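Local coordinates for protein putative TetR transcriptional regulator (Rhodococcus sp., PDB 2I10) that is a putative TetR-family transcriptional regulator, all-helical and dimeric, that probably binds DNA and has p-nitrophenol bound, at residues B[23-28]-B[106-111]; B[50-53]-B[57-60]; B[76-79]-B[85-88]. All coordinates share one frame; numbering follows the deposited sequence.

Contact 1 (B[23-28]-B[106-111]); sequences LFWRQG and GCMTVQ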
# COMPACT_ATOMS: atom_id res chain seq x y z
N LEU B 23 13.28 8.49 -12.78
CA LEU B 23 14.47 8.08 -13.47
C LEU B 23 15.09 6.89 -12.82
O LEU B 23 15.43 5.92 -13.50
CB LEU B 23 15.53 9.20 -13.48
CG LEU B 23 15.52 10.19 -14.62
CD1 LEU B 23 16.49 11.32 -14.30
CD2 LEU B 23 15.87 9.49 -15.94
N PHE B 24 15.34 6.97 -11.52
CA PHE B 24 16.01 5.88 -10.83
C PHE B 24 15.09 4.66 -10.85
O PHE B 24 15.54 3.51 -10.90
CB PHE B 24 16.36 6.23 -9.36
CG PHE B 24 17.43 7.32 -9.18
CD1 PHE B 24 18.69 7.21 -9.74
CD2 PHE B 24 17.18 8.41 -8.35
CE1 PHE B 24 19.67 8.19 -9.53
CE2 PHE B 24 18.15 9.40 -8.14
CZ PHE B 24 19.39 9.28 -8.73
N TRP B 25 13.78 4.91 -10.78
CA TRP B 25 12.83 3.78 -10.74
C TRP B 25 12.99 2.96 -12.01
O TRP B 25 13.15 1.76 -11.94
CB TRP B 25 11.41 4.29 -10.63
CG TRP B 25 10.38 3.22 -10.56
CD1 TRP B 25 9.60 2.74 -11.60
CD2 TRP B 25 9.97 2.49 -9.39
NE1 TRP B 25 8.75 1.76 -11.14
CE2 TRP B 25 8.94 1.59 -9.79
CE3 TRP B 25 10.36 2.54 -8.05
CZ2 TRP B 25 8.32 0.72 -8.89
CZ3 TRP B 25 9.75 1.68 -7.16
CH2 TRP B 25 8.73 0.77 -7.59
N ARG B 26 12.98 3.65 -13.15
CA ARG B 26 13.04 3.03 -14.48
C ARG B 26 14.43 2.53 -14.86
O ARG B 26 14.57 1.45 -15.46
CB ARG B 26 12.54 4.01 -15.53
CG ARG B 26 12.58 3.44 -16.97
CD ARG B 26 12.10 4.44 -18.01
NE ARG B 26 13.11 5.49 -18.27
CZ ARG B 26 13.04 6.73 -17.79
NH1 ARG B 26 12.02 7.11 -17.01
NH2 ARG B 26 13.98 7.58 -18.10
N GLN B 27 15.47 3.30 -14.51
CA GLN B 27 16.83 3.01 -14.97
C GLN B 27 17.76 2.37 -13.91
O GLN B 27 18.81 1.85 -14.25
CB GLN B 27 17.51 4.28 -15.53
CG GLN B 27 16.70 5.09 -16.57
CD GLN B 27 17.47 6.25 -17.18
OE1 GLN B 27 18.18 7.03 -16.49
NE2 GLN B 27 17.38 6.37 -18.48
N GLY B 28 17.38 2.43 -12.64
CA GLY B 28 18.29 2.04 -11.58
C GLY B 28 19.34 3.12 -11.34
O GLY B 28 19.38 4.14 -12.02
N GLY B 106 2.49 6.52 -3.21
CA GLY B 106 2.76 5.65 -2.10
C GLY B 106 4.27 5.45 -2.10
O GLY B 106 4.99 6.05 -2.93
N CYS B 107 4.74 4.62 -1.18
CA CYS B 107 6.15 4.35 -1.08
C CYS B 107 6.52 3.29 -2.09
O CYS B 107 5.66 2.66 -2.73
CB CYS B 107 6.56 3.97 0.33
SG CYS B 107 6.03 2.33 0.87
N MSE B 108 7.81 3.10 -2.27
CA MSE B 108 8.26 2.30 -3.36
C MSE B 108 7.79 0.85 -3.31
O MSE B 108 7.45 0.26 -4.34
CB MSE B 108 9.77 2.41 -3.46
CG MSE B 108 10.25 3.81 -3.85
SE MSE B 108 12.21 4.09 -3.38
CE MSE B 108 12.90 2.50 -4.32
N THR B 109 7.79 0.24 -2.16
CA THR B 109 7.16 -1.11 -2.11
C THR B 109 5.68 -1.18 -2.55
O THR B 109 5.26 -2.14 -3.22
CB THR B 109 7.40 -1.79 -0.73
OG1 THR B 109 8.81 -1.90 -0.57
CG2 THR B 109 6.63 -3.19 -0.55
N VAL B 110 4.90 -0.19 -2.17
CA VAL B 110 3.54 -0.09 -2.69
C VAL B 110 3.59 -0.08 -4.23
O VAL B 110 2.95 -0.91 -4.87
CB VAL B 110 2.78 1.14 -2.11
CG1 VAL B 110 1.52 1.44 -2.94
CG2 VAL B 110 2.40 0.90 -0.61
N GLN B 111 4.37 0.82 -4.81
CA GLN B 111 4.58 0.90 -6.27
C GLN B 111 5.04 -0.42 -6.94
O GLN B 111 4.49 -0.82 -8.00
CB GLN B 111 5.56 2.05 -6.58
CG GLN B 111 4.91 3.42 -6.49
CD GLN B 111 3.84 3.61 -7.59
OE1 GLN B 111 4.10 3.31 -8.76
NE2 GLN B 111 2.64 4.11 -7.21
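Trp25 of helix 15-27 reaches across to Met108 and Gln111 of helix 108-112, and its indole supplies every side-chain atom that 23-28 brings to the contact. The backbones stay 8.8 Å apart between Trp25 CA and Met108 CA, so the ring must span the gap. Its CB starts toward the other helix, and with CG anti to the backbone N (chi1 -179°) the bicycle extends further that way. The CB and the pyrrole half lie short of the partner helix; the touching is done by the far benzo atoms. CZ3 comes first, 3.8 Å from CB of Met108, a selenomethionine whose chain slides past the indole in the opposite direction. CH2 is wedged between two groups: Met108 O, at the ring edge near its plane and 3.5 Å from CH2, and Gln111 CB, 3.6 Å from CH2. CZ2, next round the ring, lies 3.8 Å from the same Gln111 CB. The Gln111 chain bends at chi2 (-66°), and its amide plane ends 68° from that of the indole, so only its CB touches the ring.

That amide is engaged otherwise: NE2 gives hydrogen bonds to Phe105 O and to Ala112 O of the second subunit, and OE1 accepts one from Leu114 N of that subunit. Leu114 of that subunit also packs on Trp25, which places the contact beside the dimer interface. Cys107, at the N-cap of helix 108-112, is tied to Cys68 by a disulfide.

The contact joins the first helix of the TetR-type DNA-binding region to the C-terminal regulatory region. No hydrogen bond crosses it, so its hold comes from van der Waals fit, possibly aided by attraction between the weakly positive C-H edge of the indole and the Met108 carbonyl.

Contact 2 (B[50-53]-B[57-60]); sequences AAFG and DLFE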
# COMPACT_ATOMS: atom_id res chain seq x y z
N ALA B 50 25.00 22.05 -6.32
CA ALA B 50 24.67 23.03 -5.26
C ALA B 50 23.37 22.72 -4.54
O ALA B 50 23.30 22.83 -3.30
CB ALA B 50 24.62 24.45 -5.86
N ALA B 51 22.34 22.32 -5.28
CA ALA B 51 21.04 21.96 -4.69
C ALA B 51 20.99 20.59 -4.05
O ALA B 51 20.36 20.43 -3.02
CB ALA B 51 19.93 22.05 -5.75
N PHE B 52 21.59 19.57 -4.67
CA PHE B 52 21.35 18.18 -4.27
C PHE B 52 22.64 17.40 -4.00
O PHE B 52 22.58 16.28 -3.52
CB PHE B 52 20.49 17.43 -5.33
CG PHE B 52 19.13 18.02 -5.53
CD1 PHE B 52 18.17 17.92 -4.53
CD2 PHE B 52 18.83 18.71 -6.69
CE1 PHE B 52 16.90 18.51 -4.68
CE2 PHE B 52 17.57 19.31 -6.87
CZ PHE B 52 16.60 19.20 -5.85
N GLY B 53 23.79 17.97 -4.35
CA GLY B 53 25.04 17.27 -4.12
C GLY B 53 25.39 16.34 -5.25
O GLY B 53 25.04 16.57 -6.42
N ASP B 57 24.32 11.55 -3.28
CA ASP B 57 23.55 12.38 -2.31
C ASP B 57 22.09 12.45 -2.78
O ASP B 57 21.19 12.26 -2.00
CB ASP B 57 24.09 13.81 -2.22
CG ASP B 57 25.48 13.88 -1.63
OD1 ASP B 57 25.86 13.02 -0.84
OD2 ASP B 57 26.21 14.83 -1.96
N LEU B 58 21.88 12.76 -4.06
CA LEU B 58 20.53 12.91 -4.60
C LEU B 58 19.73 11.59 -4.49
O LEU B 58 18.57 11.58 -4.14
CB LEU B 58 20.55 13.42 -6.03
CG LEU B 58 19.28 13.36 -6.89
CD1 LEU B 58 18.10 14.12 -6.18
CD2 LEU B 58 19.54 13.94 -8.30
N PHE B 59 20.38 10.49 -4.79
CA PHE B 59 19.72 9.17 -4.69
C PHE B 59 19.32 8.84 -3.26
O PHE B 59 18.20 8.36 -3.02
CB PHE B 59 20.62 8.10 -5.33
CG PHE B 59 20.09 6.69 -5.22
CD1 PHE B 59 19.06 6.24 -6.08
CD2 PHE B 59 20.63 5.78 -4.30
CE1 PHE B 59 18.58 4.93 -6.02
CE2 PHE B 59 20.15 4.46 -4.23
CZ PHE B 59 19.12 4.04 -5.08
N GLU B 60 20.19 9.13 -2.28
CA GLU B 60 19.86 8.88 -0.88
C GLU B 60 18.72 9.78 -0.41
O GLU B 60 17.90 9.36 0.39
CB GLU B 60 21.10 9.06 0.04
CG GLU B 60 22.36 8.19 -0.34
CD GLU B 60 22.17 6.68 -0.15
OE1 GLU B 60 21.24 6.29 0.57
OE2 GLU B 60 22.98 5.87 -0.68
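Asp57 OD2 takes a hydrogen bond from Ser54 N and lies 3.5 Å from Gly53 CA, so the carboxylate leans over the turn that joins the two helices. This is the exit of the predicted helix-turn-helix motif: helix 45-52, which by comparison with TetR relatives is probably the recognition helix, ends here, and helix 55-66 begins a few residues later. Gly53 makes the break. Its phi of 86° takes the chain out of helical geometry, and because it has no side chain its CA can face the aspartate directly. The carboxylate is brought there from CB, which points toward the preceding segment, and a chi1 of -66° sets CG opposite the carbonyl carbon.

The same CB packs 3.2 Å from Phe52 O. That oxygen is also 3.6 Å from Leu58 N, but no hydrogen bond crosses between the two segments. Backbone proximity comes from the tightness of the turn: Phe52 CA and Leu58 CA are 5.3 Å apart.

Beside these polar atoms the contact is apolar. Phe52 and Leu58 meet at their roots, CB to CB at 4.1 Å, while the far end of the phenyl ring leads away from helix 55-66. Both side chains also reach helix 15-27, Phe52 on Ala16 and Leu58 on Leu17 and Ala20, so the pair packs helices 45-52 and 55-66 against helix 15-27. In Leu58, chi1 of 167° and the turn at chi2 bring CD1 obliquely to the near part of the ring, 4.1 Å from both Phe52 CG and Phe52 CD1.

Contact 3 (B[76-79]-B[85-88]); sequences EAMV and EAVL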
# COMPACT_ATOMS: atom_id res chain seq x y z
N GLU B 76 16.25 4.32 14.60
CA GLU B 76 15.96 5.34 15.59
C GLU B 76 14.69 5.03 16.36
O GLU B 76 14.62 5.25 17.57
CB GLU B 76 16.00 6.78 15.00
CG GLU B 76 14.71 7.32 14.37
CD GLU B 76 14.94 8.63 13.55
OE1 GLU B 76 16.11 8.96 13.21
OE2 GLU B 76 13.93 9.33 13.25
N ALA B 77 13.69 4.48 15.68
CA ALA B 77 12.46 4.08 16.36
C ALA B 77 12.70 2.86 17.30
O ALA B 77 12.14 2.80 18.37
CB ALA B 77 11.38 3.78 15.34
N MSE B 78 13.55 1.92 16.90
CA MSE B 78 13.71 0.68 17.66
C MSE B 78 14.37 0.91 19.03
O MSE B 78 14.27 0.04 19.90
CB MSE B 78 14.49 -0.36 16.85
CG MSE B 78 13.79 -0.83 15.57
SE MSE B 78 12.02 -1.69 15.85
CE MSE B 78 10.88 -0.16 15.55
N VAL B 79 15.01 2.08 19.21
CA VAL B 79 15.71 2.44 20.44
C VAL B 79 14.76 2.78 21.60
O VAL B 79 15.16 2.79 22.74
CB VAL B 79 16.78 3.57 20.18
CG1 VAL B 79 17.37 4.10 21.46
CG2 VAL B 79 17.91 3.01 19.35
N GLU B 85 6.17 1.08 22.18
CA GLU B 85 6.64 2.45 21.90
C GLU B 85 7.50 2.54 20.65
O GLU B 85 7.43 3.54 19.91
CB GLU B 85 7.42 3.04 23.08
CG GLU B 85 7.48 4.55 23.05
CD GLU B 85 8.28 5.18 24.20
OE1 GLU B 85 8.37 4.59 25.32
OE2 GLU B 85 8.79 6.31 23.97
N ALA B 86 8.32 1.50 20.42
CA ALA B 86 9.15 1.38 19.20
C ALA B 86 8.31 1.43 17.92
O ALA B 86 8.53 2.27 17.03
CB ALA B 86 10.00 0.07 19.23
N VAL B 87 7.34 0.53 17.85
CA VAL B 87 6.39 0.46 16.74
C VAL B 87 5.52 1.73 16.59
O VAL B 87 5.35 2.23 15.46
CB VAL B 87 5.60 -0.84 16.83
CG1 VAL B 87 4.37 -0.84 15.88
CG2 VAL B 87 6.58 -2.04 16.53
N LEU B 88 5.02 2.25 17.72
CA LEU B 88 4.27 3.50 17.75
C LEU B 88 5.04 4.68 17.12
O LEU B 88 4.51 5.39 16.25
CB LEU B 88 3.81 3.83 19.18
CG LEU B 88 3.22 5.24 19.32
CD1 LEU B 88 1.79 5.33 18.78
CD2 LEU B 88 3.21 5.68 20.76
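The flat groups that meet between Ala77 and Ala86 are backbone carbonyls; no aromatic ring or side-chain amide takes part, and each carbonyl is approached at its oxygen by aliphatic carbon. Ala77 O is met by Ala86 CA at 3.4 Å, with an angle of 140° at the hydrogen, the geometry of a CA-H...O contact, and by Ala86 CB at 3.6 Å. In return Ala86 O has Ala77 CB 3.6 Å away. The two alanines thus exchange methyl-to-carbonyl contacts, and such small side chains allow close backbones: Met78 CA and Ala86 CA are 4.9 Å apart.

These segments are the end of helix 71-78 and the early turns of helix 83-98, which follow one another through a short connection and form a helical hairpin in the TetR fold. The connection is braced by a hydrogen bond between Thr82 OG1 and Glu85 N and by a salt bridge from Glu85 to Arg80. Helix 121-148 packs against both segments, Arg141 on Ala86 and Thr137 on Met78.

Met78, a selenomethionine, starts out away from its partner helix and comes back by bending. With chi2 at -61° and chi3 at 96° the chain curls round, and its terminal CE approaches to 3.8 Å from Ala86 CB and 3.7 Å from Ala86 O. The methyl therefore rests on both the side chain and the carbonyl of one residue, while the backbone N of Val87 is a more distant neighbour of CE, at 4.3 Å. The Ala77 side chain also touches Asp89 and Phe90, further along helix 83-98.

How the contacts relate
Contact 1 closes a long loop of the chain, and contacts 2 and 3 are nested inside it in series. Contact 2 lies within the DNA-binding region, about 17 Å from contact 1 between centres, and the two touch where Phe24 and Phe59 meet edge-to-face, with Phe24 CD2 3.7 Å from Phe59 CD1. Contact 3 lies on the opposite side of the chain's centre from contact 1, its centre about 26 Å from that of contact 1 and about 28 Å from that of contact 2. Local helix-to-helix turns thus shape each end, whereas contact 1 bridges the two domains, where coupling is possible, as in TetR relatives, although the Met108 side chain lies about 14 Å from p-nitrophenol.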